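Side-chain contacts in dihydroneopterin aldolase (Burkholderia thailandensis, PDB 3V9O), which belongs to the dihydroneopterin aldolase family, small tunnelling-fold proteins that assemble into multi-subunit rings, and holds guanine in a pocket of this model: residues K79-Q84 / A102-A107; G89-H92 / T96-D99. All coordinates share one frame; numbering follows the deposited sequence. Where two conformers were deposited one is given.

Contact 1: K79-Q84 / A102-A107; sequences KQSVAQ and AASLLA
Ser81 meets Ser104 and Leu105 where helices 76-87 and 94-106 face each other; the axes of 79-84 and 102-106 come within 9.5 Å, at 136° between their N-to-C directions. Ser81 CB points at the other helix: it lies 3.6 Å from Ser104 OG and also touches the CD2 methyl and CG of Leu105. One bond further, Ser81 OG packs 3.4 Å from Leu105 CD2. Because OG sits beside the backbone N (chi1 -55°), it can also hydrogen-bond to Leu77 O, one helical turn earlier. It stands 3.6 Å from Ser104 OG, and the two hydroxyls form no direct hydrogen bond. A water is hydrogen-bonded to Ser104 OG at 2.9 Å and weakly to Ser104 O; its very close approach to Ser81 OG, modelled in two conformers, is doubtful. A second water gives a hydrogen bond to Gln84 OE1 at 2.7 Å and pairs with Ser104 OG too, joining the more exposed edge of the helices. Deeper in, Leu105 reaches Val53 and Leu55 on strand 47-58 and Val114 on strand 113-120. The chemistry is therefore divided: Leu105 packs helix 94-106 on the sheet and also touches Ser81, while the small serines probably help the helices approach and water links Gln84 OE1 to Ser104 OG.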
ATOM      1  N   LYS A  79     -10.936 -18.420  -3.931  1.00 14.68           N
ATOM      2  CA  LYS A  79     -12.359 -18.282  -3.688  1.00 16.37           C
ATOM      3  C   LYS A  79     -12.927 -19.613  -3.183  1.00 18.09           C
ATOM      4  O   LYS A  79     -13.766 -19.595  -2.267  1.00 18.28           O
ATOM      5  CB  LYS A  79     -13.064 -17.774  -4.969  1.00 21.08           C
ATOM      6  CG  LYS A  79     -14.537 -17.435  -4.774  1.00 27.89           C
ATOM      7  CD  LYS A  79     -15.258 -16.835  -5.989  1.00 25.09           C
ATOM      8  CE  LYS A  79     -16.801 -16.962  -5.712  1.00 30.93           C
ATOM      9  NZ  LYS A  79     -17.689 -16.424  -6.706  1.00 37.32           N
ATOM     10  N   GLN A  80     -12.467 -20.742  -3.698  1.00 17.61           N
ATOM     11  CA  GLN A  80     -12.961 -22.054  -3.230  1.00 19.00           C
ATOM     12  C   GLN A  80     -12.696 -22.258  -1.752  1.00 18.72           C
ATOM     13  O   GLN A  80     -13.563 -22.799  -1.031  1.00 19.91           O
ATOM     14  CB  GLN A  80     -12.262 -23.145  -4.041  1.00 21.71           C
ATOM     15  CG  GLN A  80     -12.863 -23.305  -5.435  1.00 31.61           C
ATOM     16  CD  GLN A  80     -11.999 -24.111  -6.409  1.00 37.39           C
ATOM     17  OE1 GLN A  80     -10.899 -24.586  -6.073  1.00 39.88           O
ATOM     18  NE2 GLN A  80     -12.485 -24.231  -7.646  1.00 40.07           N
ATOM     19  N   SER A  81     -11.501 -21.922  -1.309  1.00 17.43           N
ATOM     20  CA  SER A  81     -11.177 -22.089   0.092  0.63 18.04           C
ATOM     21  C   SER A  81     -12.000 -21.175   0.981  1.00 18.30           C
ATOM     22  O   SER A  81     -12.458 -21.624   2.060  1.00 18.27           O
ATOM     23  CB  SER A  81      -9.690 -21.938   0.334  0.63 16.84           C
ATOM     24  OG  SER A  81      -9.032 -22.848  -0.521  0.63 27.58           O
ATOM     25  N   VAL A  82     -12.211 -19.928   0.571  1.00 15.58           N
ATOM     26  CA  VAL A  82     -13.081 -19.051   1.371  1.00 16.02           C
ATOM     27  C   VAL A  82     -14.462 -19.670   1.422  1.00 16.80           C
ATOM     28  O   VAL A  82     -15.053 -19.787   2.515  1.00 17.83           O
ATOM     29  CB  VAL A  82     -13.153 -17.672   0.729  1.00 16.97           C
ATOM     30  CG1 VAL A  82     -14.214 -16.829   1.478  1.00 18.49           C
ATOM     31  CG2 VAL A  82     -11.781 -17.014   0.850  1.00 17.30           C
ATOM     32  N   ALA A  83     -15.022 -20.121   0.311  1.00 16.88           N
ATOM     33  CA  ALA A  83     -16.364 -20.699   0.335  1.00 18.52           C
ATOM     34  C   ALA A  83     -16.453 -21.888   1.258  1.00 20.42           C
ATOM     35  O   ALA A  83     -17.459 -22.031   2.019  1.00 22.28           O
ATOM     36  CB  ALA A  83     -16.809 -21.141  -1.069  1.00 19.31           C
ATOM     37  N   GLN A  84     -15.448 -22.756   1.250  1.00 17.49           N
ATOM     38  CA  GLN A  84     -15.482 -23.934   2.092  1.00 20.31           C
ATOM     39  C   GLN A  84     -15.492 -23.523   3.571  1.00 19.35           C
ATOM     40  O   GLN A  84     -16.224 -24.089   4.370  1.00 21.67           O
ATOM     41  CB  GLN A  84     -14.282 -24.816   1.791  1.00 23.99           C
ATOM     42  CG  GLN A  84     -14.427 -25.555   0.474  1.00 34.53           C
ATOM     43  CD  GLN A  84     -13.114 -26.118  -0.074  1.00 45.12           C
ATOM     44  OE1 GLN A  84     -12.021 -25.923   0.493  1.00 44.44           O
ATOM     45  NE2 GLN A  84     -13.220 -26.823  -1.205  1.00 50.38           N
ATOM     46  N   ALA A 102      -6.477 -19.170   6.013  1.00 14.16           N
ATOM     47  CA  ALA A 102      -5.030 -19.285   5.846  1.00 14.30           C
ATOM     48  C   ALA A 102      -4.552 -20.730   5.959  1.00 14.66           C
ATOM     49  O   ALA A 102      -3.706 -21.162   5.140  1.00 16.19           O
ATOM     50  CB  ALA A 102      -4.286 -18.404   6.860  1.00 14.19           C
ATOM     51  N   ALA A 103      -5.054 -21.492   6.923  1.00 14.85           N
ATOM     52  CA  ALA A 103      -4.614 -22.887   7.077  1.00 16.45           C
ATOM     53  C   ALA A 103      -5.006 -23.720   5.854  1.00 17.26           C
ATOM     54  O   ALA A 103      -4.191 -24.558   5.374  1.00 17.71           O
ATOM     55  CB  ALA A 103      -5.183 -23.495   8.346  1.00 18.33           C
ATOM     56  N   SER A 104      -6.222 -23.524   5.355  1.00 15.91           N
ATOM     57  CA  SER A 104      -6.651 -24.231   4.159  1.00 14.98           C
ATOM     58  C   SER A 104      -5.731 -23.964   2.983  1.00 15.50           C
ATOM     59  O   SER A 104      -5.342 -24.898   2.269  1.00 17.53           O
ATOM     60  CB  SER A 104      -8.102 -23.796   3.853  1.00 16.65           C
ATOM     61  OG  SER A 104      -8.542 -24.384   2.647  1.00 20.35           O
ATOM     62  N   LEU A 105      -5.392 -22.697   2.754  1.00 14.13           N
ATOM     63  CA  LEU A 105      -4.607 -22.351   1.571  1.00 14.09           C
ATOM     64  C   LEU A 105      -3.122 -22.758   1.700  1.00 14.16           C
ATOM     65  O   LEU A 105      -2.480 -23.032   0.675  1.00 16.05           O
ATOM     66  CB  LEU A 105      -4.716 -20.822   1.325  1.00 14.21           C
ATOM     67  CG  LEU A 105      -6.078 -20.504   0.683  1.00 16.42           C
ATOM     68  CD1 LEU A 105      -6.235 -18.993   0.743  1.00 17.27           C
ATOM     69  CD2 LEU A 105      -6.235 -21.008  -0.746  1.00 17.56           C
ATOM     70  N   LEU A 106      -2.593 -22.814   2.924  1.00 14.40           N
ATOM     71  CA  LEU A 106      -1.236 -23.313   3.139  1.00 16.27           C
ATOM     72  C   LEU A 106      -1.154 -24.788   2.874  1.00 17.11           C
ATOM     73  O   LEU A 106      -0.049 -25.297   2.680  1.00 18.75           O
ATOM     74  CB  LEU A 106      -0.800 -23.077   4.570  1.00 18.00           C
ATOM     75  CG  LEU A 106      -0.409 -21.638   4.799  1.00 20.01           C
ATOM     76  CD1 LEU A 106      -0.405 -21.408   6.344  1.00 27.31           C
ATOM     77  CD2 LEU A 106       0.934 -21.261   4.150  1.00 22.06           C
ATOM     78  N   ALA A 107      -2.271 -25.527   2.853  1.00 16.99           N
ATOM     79  CA  ALA A 107      -2.208 -26.994   2.789  1.00 16.62           C
ATOM     80  C   ALA A 107      -2.063 -27.502   1.358  1.00 20.33           C
ATOM     81  O   ALA A 107      -2.788 -28.389   0.908  1.00 24.02           O
ATOM     82  CB  ALA A 107      -3.459 -27.610   3.483  1.00 20.38           C
TER
HETATM   83  O   HOH W   1      -7.363 -24.683   0.053  1.00 25.02           O
HETATM   84  O   HOH W   2     -11.105 -25.610   2.963  1.00 47.93           O

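Contact 2: G89-H92 / T96-D99; sequences GHIH and TLCD. With SO4 (sulfate ion), chain H.
Ile91 reaches Leu97 and Thr96 with its CG2 methyl, which a chi1 of -62° sets anti to the backbone N while CG1 lies beside that N. In Leu97, CG anti to its own backbone N (chi1 177°) carries the isobutyl end away from the Ile91 CG2 methyl, which meets CB. Ile91 CG2 lies 3.9 Å from Leu97 CB, and the two side chains cross at about a right angle. The same methyl comes within 4.1 Å of Leu97 N and, more loosely, 4.4 Å from Thr96 CB, so it rests on the first turn of helix 94-106 by van der Waals contact, with no hydrogen bond between the two segments. Met34 touches both Ile91 and Leu97, and Cys85 and Val86 of helix 76-87 pack against Leu97.

Thr96 turns its polar end to a neighbour: OG1 is hydrogen-bonded to Asp67 of the third subunit, whose carboxylate also takes the backbone N-H of His92. One acidic side chain from another chain thus holds both loop and helix. At the far end of the loop, Gly89 leaves helix 76-87 with positive phi, and a sulfate, probably from the crystallisation liquor, settles there. His90 N donates to sulfate O4 at 3.0 Å in a nearly straight bond (171°), and Asn35 ND2 binds the same ion. Sulfate O2 lies over one face of the His90 ring, though that side chain is poorly ordered.

The arrangement is the loop joining the two helices packed on the sheet of the tunnelling fold, folded back on the start of the second helix; the residues between its two segments, Leu93 to Glu95, belong to the guanine pocket.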
ATOM      1  N   GLY A  89     -20.141 -22.786   8.795  1.00 37.17           N
ATOM      2  CA  GLY A  89     -21.079 -22.206   9.732  1.00 38.33           C
ATOM      3  C   GLY A  89     -20.493 -22.078  11.132  1.00 46.51           C
ATOM      4  O   GLY A  89     -19.349 -22.474  11.401  1.00 49.59           O
ATOM      5  N   HIS A  90     -21.270 -21.486  12.026  1.00 46.21           N
ATOM      6  CA  HIS A  90     -20.890 -21.402  13.439  1.00 54.92           C
ATOM      7  C   HIS A  90     -19.629 -20.613  13.769  1.00 56.95           C
ATOM      8  O   HIS A  90     -18.949 -20.902  14.764  1.00 55.43           O
ATOM      9  CB  HIS A  90     -20.807 -22.816  14.052  1.00 64.66           C
ATOM     10  CG  HIS A  90     -22.006 -23.671  13.765  1.00 68.52           C
ATOM     11  ND1 HIS A  90     -21.984 -24.711  12.858  1.00 67.77           N
ATOM     12  CD2 HIS A  90     -23.270 -23.623  14.249  1.00 68.36           C
ATOM     13  CE1 HIS A  90     -23.179 -25.274  12.804  1.00 65.50           C
ATOM     14  NE2 HIS A  90     -23.979 -24.632  13.637  1.00 67.80           N
ATOM     15  N   ILE A  91     -19.321 -19.602  12.959  1.00 39.30           N
ATOM     16  CA  ILE A  91     -18.169 -18.720  13.181  1.00 35.12           C
ATOM     17  C   ILE A  91     -18.617 -17.482  13.991  1.00 33.69           C
ATOM     18  O   ILE A  91     -19.526 -16.737  13.581  1.00 38.19           O
ATOM     19  CB  ILE A  91     -17.581 -18.391  11.792  1.00 33.63           C
ATOM     20  CG1 ILE A  91     -17.114 -19.707  11.144  1.00 38.23           C
ATOM     21  CG2 ILE A  91     -16.426 -17.384  11.854  1.00 28.86           C
ATOM     22  CD1 ILE A  91     -17.099 -19.704   9.588  1.00 41.71           C
ATOM     23  N   HIS A  92     -17.985 -17.264  15.151  1.00 31.78           N
ATOM     24  CA  HIS A  92     -18.146 -16.066  15.981  1.00 29.20           C
ATOM     25  C   HIS A  92     -17.081 -14.944  15.808  1.00 23.28           C
ATOM     26  O   HIS A  92     -17.419 -13.759  15.674  1.00 27.02           O
ATOM     27  CB  HIS A  92     -18.197 -16.476  17.430  1.00 33.47           C
ATOM     28  CG  HIS A  92     -19.304 -17.439  17.707  1.00 41.56           C
ATOM     29  ND1 HIS A  92     -20.525 -17.036  18.198  1.00 42.38           N
ATOM     30  CD2 HIS A  92     -19.406 -18.769  17.472  1.00 44.92           C
ATOM     31  CE1 HIS A  92     -21.313 -18.095  18.317  1.00 48.39           C
ATOM     32  NE2 HIS A  92     -20.659 -19.158  17.881  1.00 47.59           N
ATOM     33  N   THR A  96     -11.253 -16.657  13.841  1.00 16.92           N
ATOM     34  CA  THR A  96     -11.600 -18.053  13.493  1.00 15.91           C
ATOM     35  C   THR A  96     -11.694 -18.224  11.978  1.00 16.98           C
ATOM     36  O   THR A  96     -11.120 -19.159  11.419  1.00 18.97           O
ATOM     37  CB  THR A  96     -12.861 -18.429  14.172  1.00 17.24           C
ATOM     38  OG1 THR A  96     -12.638 -18.373  15.595  1.00 20.09           O
ATOM     39  CG2 THR A  96     -13.302 -19.829  13.805  1.00 19.88           C
ATOM     40  N   LEU A  97     -12.327 -17.293  11.287  1.00 14.85           N
ATOM     41  CA  LEU A  97     -12.468 -17.387   9.842  1.00 15.42           C
ATOM     42  C   LEU A  97     -11.149 -17.124   9.168  1.00 15.13           C
ATOM     43  O   LEU A  97     -10.774 -17.888   8.251  1.00 15.92           O
ATOM     44  CB  LEU A  97     -13.519 -16.351   9.409  1.00 16.35           C
ATOM     45  CG  LEU A  97     -13.732 -16.288   7.886  1.00 17.03           C
ATOM     46  CD1 LEU A  97     -14.233 -17.571   7.315  1.00 20.19           C
ATOM     47  CD2 LEU A  97     -14.717 -15.104   7.516  1.00 18.54           C
ATOM     48  N   CYS A  98     -10.443 -16.076   9.559  1.00 13.94           N
ATOM     49  CA  CYS A  98      -9.205 -15.730   8.915  1.00 13.75           C
ATOM     50  C   CYS A  98      -8.169 -16.848   9.030  1.00 14.82           C
ATOM     51  O   CYS A  98      -7.520 -17.178   8.026  1.00 14.22           O
ATOM     52  CB  CYS A  98      -8.700 -14.433   9.565  1.00 14.71           C
ATOM     53  SG  CYS A  98      -7.309 -13.670   8.697  1.00 17.19           S
ATOM     54  N   ASP A  99      -8.017 -17.371  10.219  1.00 15.23           N
ATOM     55  CA  ASP A  99      -7.040 -18.426  10.457  1.00 15.39           C
ATOM     56  C   ASP A  99      -7.427 -19.684   9.667  1.00 17.06           C
ATOM     57  O   ASP A  99      -6.513 -20.389   9.149  1.00 17.25           O
ATOM     58  CB  ASP A  99      -7.003 -18.784  11.935  1.00 15.82           C
ATOM     59  CG  ASP A  99      -6.388 -17.688  12.840  1.00 17.04           C
ATOM     60  OD1 ASP A  99      -5.865 -16.659  12.343  1.00 19.78           O
ATOM     61  OD2 ASP A  99      -6.469 -17.902  14.067  1.00 19.79           O
TER
HETATM   62  S   SO4 H 146     -25.016 -20.748  10.585  1.00 75.87           S
HETATM   63  O1  SO4 H 146     -26.247 -20.942  11.357  1.00 79.51           O
HETATM   64  O2  SO4 H 146     -24.571 -22.030  10.035  1.00 77.45           O
HETATM   65  O3  SO4 H 146     -25.303 -19.816   9.491  1.00 73.65           O
HETATM   66  O4  SO4 H 146     -23.949 -20.218  11.443  1.00 75.04           O

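From the N terminus, the chain first lays down strands 22-34 and 47-58, then enters helix 76-87, where contact 1 begins. It passes through the 89-92 loop, turns, and starts helix 94-106; contact 2 closes this small turn across only a few residues. Further along the same helix, 102-107 comes back beside 79-84, so contact 1 closes the larger loop and encloses contact 2 without crossing it. Their centres are 12 Å apart, one along the helix pair and the other at its connecting end. Contact 1 joins the two helices, and contact 2 holds their connecting loop on the start of the second, before the chain returns to the sheet with strands 113-120 and 127-137.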